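Local coordinates for protein putative mandelate racemase (Bordetella bronchiseptica, PDB 3OZY) that is of unknown function but belongs to the enolase superfamily, binds magnesium, and may act on an acid sugar such as m-xylarate, at residues A12-I17 with K30-M35; S51-Y56 with T305-I310. All blocks are in the same frame, centred on the assembly; numbering follows the deposited sequence.

Contact 1: residues A12-I17 with K30-M35. With ACY (acetic acid), chain I.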
ATOM      1  N   ALA A  12       7.078 -19.946   5.569  1.00  8.72           N
ATOM      2  CA  ALA A  12       8.126 -18.946   5.757  1.00  9.26           C
ATOM      3  C   ALA A  12       9.511 -19.586   5.754  1.00  9.13           C
ATOM      4  O   ALA A  12       9.797 -20.473   6.568  1.00  9.42           O
ATOM      5  CB  ALA A  12       7.897 -18.172   7.042  1.00  9.46           C
ATOM      6  N   LEU A  13      10.369 -19.118   4.848  1.00  8.52           N
ATOM      7  CA  LEU A  13      11.696 -19.690   4.658  1.00  8.20           C
ATOM      8  C   LEU A  13      12.793 -18.640   4.783  1.00  9.04           C
ATOM      9  O   LEU A  13      12.627 -17.495   4.357  1.00  9.02           O
ATOM     10  CB  LEU A  13      11.793 -20.345   3.281  1.00 10.23           C
ATOM     11  CG  LEU A  13      10.748 -21.395   2.919  1.00  9.58           C
ATOM     12  CD1 LEU A  13      11.023 -21.953   1.527  1.00 12.02           C
ATOM     13  CD2 LEU A  13      10.752 -22.519   3.945  1.00 10.49           C
ATOM     14  N   SER A  14      13.923 -19.036   5.369  1.00  8.58           N
ATOM     15  CA  SER A  14      15.075 -18.154   5.455  1.00  9.70           C
ATOM     16  C   SER A  14      16.345 -18.908   5.088  1.00  9.34           C
ATOM     17  O   SER A  14      16.521 -20.071   5.464  1.00 10.48           O
ATOM     18  CB  SER A  14      15.195 -17.545   6.853  1.00  8.77           C
ATOM     19  OG  SER A  14      16.169 -16.510   6.867  1.00  9.98           O
ATOM     20  N   THR A  15      17.216 -18.248   4.327  1.00  8.06           N
ATOM     21  CA  THR A  15      18.514 -18.820   3.969  1.00  8.99           C
ATOM     22  C   THR A  15      19.608 -17.804   4.276  1.00  9.48           C
ATOM     23  O   THR A  15      19.421 -16.603   4.084  1.00  9.40           O
ATOM     24  CB  THR A  15      18.580 -19.239   2.481  1.00  9.77           C
ATOM     25  OG1 THR A  15      18.448 -18.083   1.637  1.00  8.89           O
ATOM     26  CG2 THR A  15      17.478 -20.229   2.146  1.00 11.10           C
ATOM     27  N   PRO A  16      20.766 -18.276   4.757  1.00  8.85           N
ATOM     28  CA  PRO A  16      21.798 -17.343   5.215  1.00  8.88           C
ATOM     29  C   PRO A  16      22.647 -16.778   4.078  1.00  7.19           C
ATOM     30  O   PRO A  16      22.628 -17.291   2.959  1.00  8.25           O
ATOM     31  CB  PRO A  16      22.652 -18.206   6.150  1.00 10.26           C
ATOM     32  CG  PRO A  16      22.491 -19.596   5.630  1.00 10.13           C
ATOM     33  CD  PRO A  16      21.085 -19.680   5.079  1.00 10.84           C
ATOM     34  N   ILE A  17      23.375 -15.715   4.382  1.00  7.58           N
ATOM     35  CA  ILE A  17      24.311 -15.105   3.447  1.00  8.27           C
ATOM     36  C   ILE A  17      25.640 -14.951   4.178  1.00  8.51           C
ATOM     37  O   ILE A  17      25.677 -14.353   5.243  1.00  9.32           O
ATOM     38  CB  ILE A  17      23.851 -13.691   2.991  1.00  8.18           C
ATOM     39  CG1 ILE A  17      22.431 -13.711   2.400  1.00  8.77           C
ATOM     40  CG2 ILE A  17      24.844 -13.129   1.970  1.00  9.08           C
ATOM     41  CD1 ILE A  17      21.866 -12.294   2.121  1.00  8.33           C
ATOM     42  N   LYS A  30      21.714  -6.545   2.672  1.00  7.81           N
ATOM     43  CA  LYS A  30      21.092  -7.864   2.754  1.00  7.91           C
ATOM     44  C   LYS A  30      21.676  -8.683   3.901  1.00  8.30           C
ATOM     45  O   LYS A  30      22.882  -8.638   4.156  1.00  9.67           O
ATOM     46  CB  LYS A  30      21.240  -8.616   1.436  1.00  8.75           C
ATOM     47  CG  LYS A  30      20.687  -7.838   0.253  1.00 10.17           C
ATOM     48  CD  LYS A  30      20.519  -8.731  -0.959  1.00 10.30           C
ATOM     49  CE  LYS A  30      20.154  -7.906  -2.191  1.00 11.31           C
ATOM     50  NZ  LYS A  30      18.903  -7.117  -1.939  1.00 12.91           N
ATOM     51  N   LEU A  31      20.808  -9.418   4.594  1.00  8.30           N
ATOM     52  CA  LEU A  31      21.191 -10.213   5.758  1.00  7.70           C
ATOM     53  C   LEU A  31      20.863 -11.695   5.583  1.00  8.98           C
ATOM     54  O   LEU A  31      21.701 -12.562   5.855  1.00  8.97           O
ATOM     55  CB  LEU A  31      20.507  -9.658   7.013  1.00  9.20           C
ATOM     56  CG  LEU A  31      20.785  -8.182   7.328  1.00  8.23           C
ATOM     57  CD1 LEU A  31      19.914  -7.690   8.490  1.00 11.48           C
ATOM     58  CD2 LEU A  31      22.271  -7.925   7.594  1.00 11.75           C
ATOM     59  N   ASN A  32      19.643 -11.990   5.142  1.00  8.19           N
ATOM     60  CA  ASN A  32      19.228 -13.359   4.846  1.00  8.74           C
ATOM     61  C   ASN A  32      18.282 -13.314   3.669  1.00  7.91           C
ATOM     62  O   ASN A  32      17.426 -12.434   3.624  1.00 10.61           O
ATOM     63  CB  ASN A  32      18.521 -14.006   6.044  1.00  9.27           C
ATOM     64  CG  ASN A  32      19.433 -14.168   7.238  1.00  9.85           C
ATOM     65  OD1 ASN A  32      20.196 -15.142   7.325  1.00  9.92           O
ATOM     66  ND2 ASN A  32      19.371 -13.217   8.166  1.00  9.83           N
ATOM     67  N   ARG A  33      18.439 -14.221   2.710  1.00  7.71           N
ATOM     68  CA  ARG A  33      17.499 -14.288   1.597  1.00  7.30           C
ATOM     69  C   ARG A  33      16.291 -15.117   2.019  1.00  9.43           C
ATOM     70  O   ARG A  33      16.406 -16.297   2.367  1.00  8.96           O
ATOM     71  CB  ARG A  33      18.164 -14.840   0.330  1.00  7.63           C
ATOM     72  CG  ARG A  33      19.358 -13.998  -0.182  1.00  7.19           C
ATOM     73  CD  ARG A  33      19.024 -12.492  -0.337  1.00  7.10           C
ATOM     74  NE  ARG A  33      17.970 -12.258  -1.326  1.00  8.24           N
ATOM     75  CZ  ARG A  33      18.173 -12.125  -2.631  1.00  7.78           C
ATOM     76  NH1 ARG A  33      19.396 -12.169  -3.145  1.00  8.89           N
ATOM     77  NH2 ARG A  33      17.137 -11.930  -3.434  1.00  8.12           N
ATOM     78  N   GLN A  34      15.129 -14.477   2.012  1.00  7.73           N
ATOM     79  CA  GLN A  34      13.920 -15.081   2.547  1.00  7.21           C
ATOM     80  C   GLN A  34      12.810 -15.104   1.510  1.00  8.06           C
ATOM     81  O   GLN A  34      12.874 -14.414   0.487  1.00  8.59           O
ATOM     82  CB  GLN A  34      13.447 -14.295   3.774  1.00  8.30           C
ATOM     83  CG  GLN A  34      14.522 -14.173   4.853  1.00  8.43           C
ATOM     84  CD  GLN A  34      14.014 -13.584   6.159  1.00  9.40           C
ATOM     85  OE1 GLN A  34      13.069 -12.789   6.191  1.00 10.11           O
ATOM     86  NE2 GLN A  34      14.654 -13.967   7.253  1.00  9.34           N
ATOM     87  N   MET A  35      11.782 -15.894   1.798  1.00  8.33           N
ATOM     88  CA  MET A  35      10.585 -15.918   0.968  1.00  7.55           C
ATOM     89  C   MET A  35       9.462 -16.600   1.714  1.00  8.33           C
ATOM     90  O   MET A  35       9.678 -17.288   2.721  1.00  9.14           O
ATOM     91  CB  MET A  35      10.830 -16.693  -0.330  1.00  8.54           C
ATOM     92  CG  MET A  35      10.990 -18.201  -0.122  1.00  9.84           C
ATOM     93  SD  MET A  35      11.304 -19.118  -1.643  1.00  9.30           S
ATOM     94  CE  MET A  35       9.716 -18.938  -2.456  1.00  8.75           C
TER
HETATM   95  C   ACY I 396      17.963  -4.606  -3.973  1.00 11.67           C
HETATM   96  O   ACY I 396      18.345  -3.481  -4.340  1.00 12.37           O
HETATM   97  OXT ACY I 396      18.625  -5.650  -4.154  1.00 13.89           O
HETATM   98  CH3 ACY I 396      16.650  -4.733  -3.258  1.00 18.45           C
HETATM   99  O   HOH W   1      18.718 -17.515   7.245  1.00 11.95           O
HETATM  100  O   HOH W   2      23.061 -15.034   7.236  1.00  9.49           O
HETATM  101  O   HOH W   3      24.319 -12.301   6.471  1.00 14.20           O
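Two neighbouring strands of the antiparallel sheet in the N-terminal domain meet here, 12-16 running at 161° to 32-35. Leu13 and Met35 form a hydrogen-bonded pair: Leu13 N reaches Met35 O at 2.9 Å, almost along the C=O axis, and Met35 N returns a bond to Leu13 O. Their side chains lie alongside each other on one face, Leu13 CD1 4.1 Å from Met35 CG. Next on that face comes Thr15. Its OG1 takes the crowded position between the backbone N and the carbonyl carbon (chi1 64°) and donates to Arg33 O at 2.8 Å, in the carbonyl plane and on a lone pair. Thr15 N binds the same oxygen from above the plane, so two donors of one residue grip Arg33 O. The Arg33 chain folds at chi2 and chi3, and Ile17 crosses it obliquely, CD1 3.8 Å from Arg33 CD; the guanidinium leads away to a salt bridge with Asp331. On the other face, Ser14, Gln34 and Asn32 form a polar run. Ser14 OG, anti to its backbone N, accepts from Gln34 NE2 at 3.0 Å, close to the amide plane, while Gln34 NE2 also serves Glu378 O. Water 1 joins Ser14 OG to Asn32 OD1; water 2 accepts from Ile17 N and probably donates to Asn32 OD1, and Asn32 ND2 turns to Pro379 O. Beyond the strands, Lys30 NZ holds an acetate oxygen, OXT, at 2.7 Å. Such antiparallel pairing of the first two long strands is typical of the enolase-superfamily N-terminal domain, whose three-stranded sheet it begins.

Contact 2: residues S51-Y56 with T305-I310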
ATOM      1  N   SER A  51       5.126 -17.418  -4.948  1.00  8.79           N
ATOM      2  CA  SER A  51       5.913 -16.586  -4.039  1.00  7.94           C
ATOM      3  C   SER A  51       5.464 -15.142  -4.184  1.00  6.97           C
ATOM      4  O   SER A  51       5.317 -14.661  -5.308  1.00  7.80           O
ATOM      5  CB  SER A  51       7.400 -16.653  -4.387  1.00  8.41           C
ATOM      6  OG  SER A  51       8.114 -15.653  -3.673  1.00  7.44           O
ATOM      7  N   PRO A  52       5.267 -14.442  -3.056  1.00  6.72           N
ATOM      8  CA  PRO A  52       4.927 -13.009  -3.039  1.00  6.76           C
ATOM      9  C   PRO A  52       6.156 -12.101  -2.935  1.00  6.65           C
ATOM     10  O   PRO A  52       6.041 -10.964  -2.473  1.00  7.85           O
ATOM     11  CB  PRO A  52       4.103 -12.878  -1.760  1.00  7.50           C
ATOM     12  CG  PRO A  52       4.797 -13.869  -0.834  1.00  8.17           C
ATOM     13  CD  PRO A  52       5.112 -15.051  -1.721  1.00  7.27           C
ATOM     14  N   SER A  53       7.313 -12.614  -3.350  1.00  6.58           N
ATOM     15  CA  SER A  53       8.538 -11.826  -3.418  1.00  7.50           C
ATOM     16  C   SER A  53       9.022 -11.372  -2.034  1.00  7.46           C
ATOM     17  O   SER A  53       8.677 -11.957  -1.001  1.00  7.56           O
ATOM     18  CB  SER A  53       8.335 -10.642  -4.375  1.00  7.32           C
ATOM     19  OG  SER A  53       9.545  -9.952  -4.640  1.00  6.93           O
ATOM     20  N   GLY A  54       9.845 -10.333  -2.029  1.00  6.86           N
ATOM     21  CA  GLY A  54      10.446  -9.816  -0.811  1.00  7.90           C
ATOM     22  C   GLY A  54      11.426  -8.720  -1.184  1.00  6.66           C
ATOM     23  O   GLY A  54      11.663  -8.485  -2.363  1.00  7.07           O
ATOM     24  N   PRO A  55      12.010  -8.041  -0.193  1.00  7.17           N
ATOM     25  CA  PRO A  55      11.781  -8.263   1.235  1.00  7.57           C
ATOM     26  C   PRO A  55      10.464  -7.658   1.713  1.00  9.12           C
ATOM     27  O   PRO A  55      10.171  -6.475   1.493  1.00  9.16           O
ATOM     28  CB  PRO A  55      12.971  -7.554   1.894  1.00  7.68           C
ATOM     29  CG  PRO A  55      13.360  -6.480   0.906  1.00  9.46           C
ATOM     30  CD  PRO A  55      13.060  -7.039  -0.456  1.00  8.33           C
ATOM     31  N   TYR A  56       9.674  -8.507   2.357  1.00  7.97           N
ATOM     32  CA  TYR A  56       8.499  -8.104   3.121  1.00  8.09           C
ATOM     33  C   TYR A  56       8.503  -9.019   4.337  1.00  7.91           C
ATOM     34  O   TYR A  56       8.812 -10.214   4.210  1.00  8.52           O
ATOM     35  CB  TYR A  56       7.201  -8.387   2.362  1.00  8.25           C
ATOM     36  CG  TYR A  56       7.037  -7.781   0.986  1.00  7.34           C
ATOM     37  CD1 TYR A  56       6.760  -6.430   0.823  1.00  7.55           C
ATOM     38  CD2 TYR A  56       7.065  -8.583  -0.142  1.00  7.02           C
ATOM     39  CE1 TYR A  56       6.567  -5.880  -0.442  1.00  7.63           C
ATOM     40  CE2 TYR A  56       6.876  -8.053  -1.401  1.00  8.11           C
ATOM     41  CZ  TYR A  56       6.614  -6.700  -1.547  1.00  6.45           C
ATOM     42  OH  TYR A  56       6.415  -6.170  -2.812  1.00  7.45           O
ATOM     43  N   THR A 305      12.335  -9.123 -11.109  1.00  7.08           N
ATOM     44  CA  THR A 305      12.143 -10.550 -10.817  1.00  6.68           C
ATOM     45  C   THR A 305      12.860 -11.010  -9.540  1.00  6.75           C
ATOM     46  O   THR A 305      12.821 -12.191  -9.193  1.00  8.72           O
ATOM     47  CB  THR A 305      12.703 -11.407 -11.947  1.00  6.40           C
ATOM     48  OG1 THR A 305      14.131 -11.330 -11.903  1.00  7.30           O
ATOM     49  CG2 THR A 305      12.206 -10.936 -13.305  1.00  8.18           C
ATOM     50  N   PHE A 306      13.495 -10.073  -8.847  1.00  7.54           N
ATOM     51  CA  PHE A 306      14.519 -10.372  -7.843  1.00  7.31           C
ATOM     52  C   PHE A 306      13.925 -10.739  -6.480  1.00  8.22           C
ATOM     53  O   PHE A 306      13.455  -9.866  -5.754  1.00  8.17           O
ATOM     54  CB  PHE A 306      15.397  -9.123  -7.731  1.00  8.12           C
ATOM     55  CG  PHE A 306      16.720  -9.308  -7.012  1.00  7.42           C
ATOM     56  CD1 PHE A 306      17.900  -9.482  -7.737  1.00  6.60           C
ATOM     57  CD2 PHE A 306      16.801  -9.183  -5.638  1.00  8.27           C
ATOM     58  CE1 PHE A 306      19.122  -9.572  -7.097  1.00  7.54           C
ATOM     59  CE2 PHE A 306      18.022  -9.286  -4.991  1.00  6.74           C
ATOM     60  CZ  PHE A 306      19.184  -9.484  -5.733  1.00  7.86           C
ATOM     61  N   ASN A 307      13.928 -12.037  -6.161  1.00  8.37           N
ATOM     62  CA  ASN A 307      13.748 -12.540  -4.792  1.00  8.33           C
ATOM     63  C   ASN A 307      14.087 -14.016  -4.682  1.00  7.33           C
ATOM     64  O   ASN A 307      14.834 -14.413  -3.793  1.00  8.17           O
ATOM     65  CB  ASN A 307      12.345 -12.309  -4.225  1.00  7.47           C
ATOM     66  CG  ASN A 307      12.308 -12.512  -2.721  1.00  6.94           C
ATOM     67  OD1 ASN A 307      12.818 -11.684  -1.976  1.00  8.56           O
ATOM     68  ND2 ASN A 307      11.750 -13.637  -2.274  1.00  7.94           N
ATOM     69  N   ASP A 308      13.525 -14.834  -5.562  1.00  6.75           N
ATOM     70  CA  ASP A 308      13.734 -16.280  -5.487  1.00  7.72           C
ATOM     71  C   ASP A 308      13.448 -16.913  -6.847  1.00  8.32           C
ATOM     72  O   ASP A 308      13.017 -16.231  -7.773  1.00  8.64           O
ATOM     73  CB  ASP A 308      12.854 -16.884  -4.390  1.00  8.42           C
ATOM     74  CG  ASP A 308      11.377 -16.603  -4.619  1.00  7.55           C
ATOM     75  OD1 ASP A 308      10.831 -17.173  -5.586  1.00  8.59           O
ATOM     76  OD2 ASP A 308      10.778 -15.825  -3.851  1.00  8.69           O
ATOM     77  N   ILE A 309      13.682 -18.212  -6.980  1.00  8.33           N
ATOM     78  CA  ILE A 309      13.555 -18.841  -8.283  1.00  8.17           C
ATOM     79  C   ILE A 309      12.100 -18.899  -8.766  1.00  8.94           C
ATOM     80  O   ILE A 309      11.843 -18.979  -9.964  1.00  7.84           O
ATOM     81  CB  ILE A 309      14.206 -20.246  -8.308  1.00  7.90           C
ATOM     82  CG1 ILE A 309      14.472 -20.703  -9.748  1.00 10.70           C
ATOM     83  CG2 ILE A 309      13.346 -21.247  -7.557  1.00 10.26           C
ATOM     84  CD1 ILE A 309      15.507 -19.885 -10.480  1.00 10.87           C
ATOM     85  N   ILE A 310      11.152 -18.866  -7.836  1.00  9.07           N
ATOM     86  CA  ILE A 310       9.746 -18.854  -8.226  1.00  8.94           C
ATOM     87  C   ILE A 310       9.369 -17.504  -8.818  1.00  8.15           C
ATOM     88  O   ILE A 310       8.705 -17.446  -9.853  1.00  8.04           O
ATOM     89  CB  ILE A 310       8.825 -19.197  -7.053  1.00  8.81           C
ATOM     90  CG1 ILE A 310       9.177 -20.590  -6.522  1.00 13.63           C
ATOM     91  CG2 ILE A 310       7.353 -19.099  -7.477  1.00 10.26           C
ATOM     92  CD1 ILE A 310       8.176 -21.134  -5.536  1.00 16.02           C
TER
HETATM   93  O   HOH W   4      13.962  -8.067  -3.760  1.00 11.54           O
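Ser51 OG donates to Asp308 OD2 at 2.7 Å, the direct hydrogen bond between the loop 51-56 and the segment 305-310. With OG anti to its backbone N (chi1 169°), Ser51 arrives on the syn lone pair of OD2. Beside this bond, Ile310 CG2 packs 3.9 Å from Ser51 CB. The anti lone pair of Asp308 OD2 takes Asn307 ND2 at 2.9 Å, nearly in the amide plane and at an N-H...O angle of 166°. Two donors therefore fix the rotation of the carboxylate, and would be expected to favour its charged form. Ser51 OG is itself an acceptor for Ser53 N at 3.2 Å, an ST turn that curls the loop around the hydroxyl.

Asn307, with CG anti to the backbone N, lays its amide against the Ser53-Gly54 peptide: CG lies 3.5 Å from Ser53 C. Gly54, having no side chain, lets Asn307 OD1 come up to 3.2 Å from its CA. At the far end water 4 donates to both Gly54 O and Phe306 O and sits in plane at the edge of the Phe306 ring, while Ser53 OG is held by Arg280.

Further out, Asp308 is the N-cap of helix 309-321. Its OD1 takes Thr311 N and, weakly, Ile310 N, so one carboxylate both caps the helix and anchors the loop. The loop from strand 48-50 to helix 58-73 thus rests on the start of helix 309-321, with Met35 and Leu37 of strand 32-42 alongside and Asn96 of the second subunit against Pro55 and Tyr56.

Overall arrangement
Contact 1 pairs two strands of the N-terminal sheet, and contact 2 joins that domain to the C-terminal barrel; their centres are 11 Å apart. Strand 32-42 connects them. Gln34 O probably accepts a hydrogen bond from Asn307 ND2 at 3.1 Å, on the amide nitrogen that also serves Asp308, and Met35 CE packs 3.6 Å from Asp308 OD2. Arg33 NH2 lies 3.2 Å from Phe306 CE2. Each contact sends one side chain toward bound ligands: that of Phe306 lies about 7 Å from a magnesium ion, and that of Lys30 about 9 Å from one. The acetate on Lys30, also held by Tyr147, Ser25 and Lys173, probably marks part of the substrate pocket between the domains.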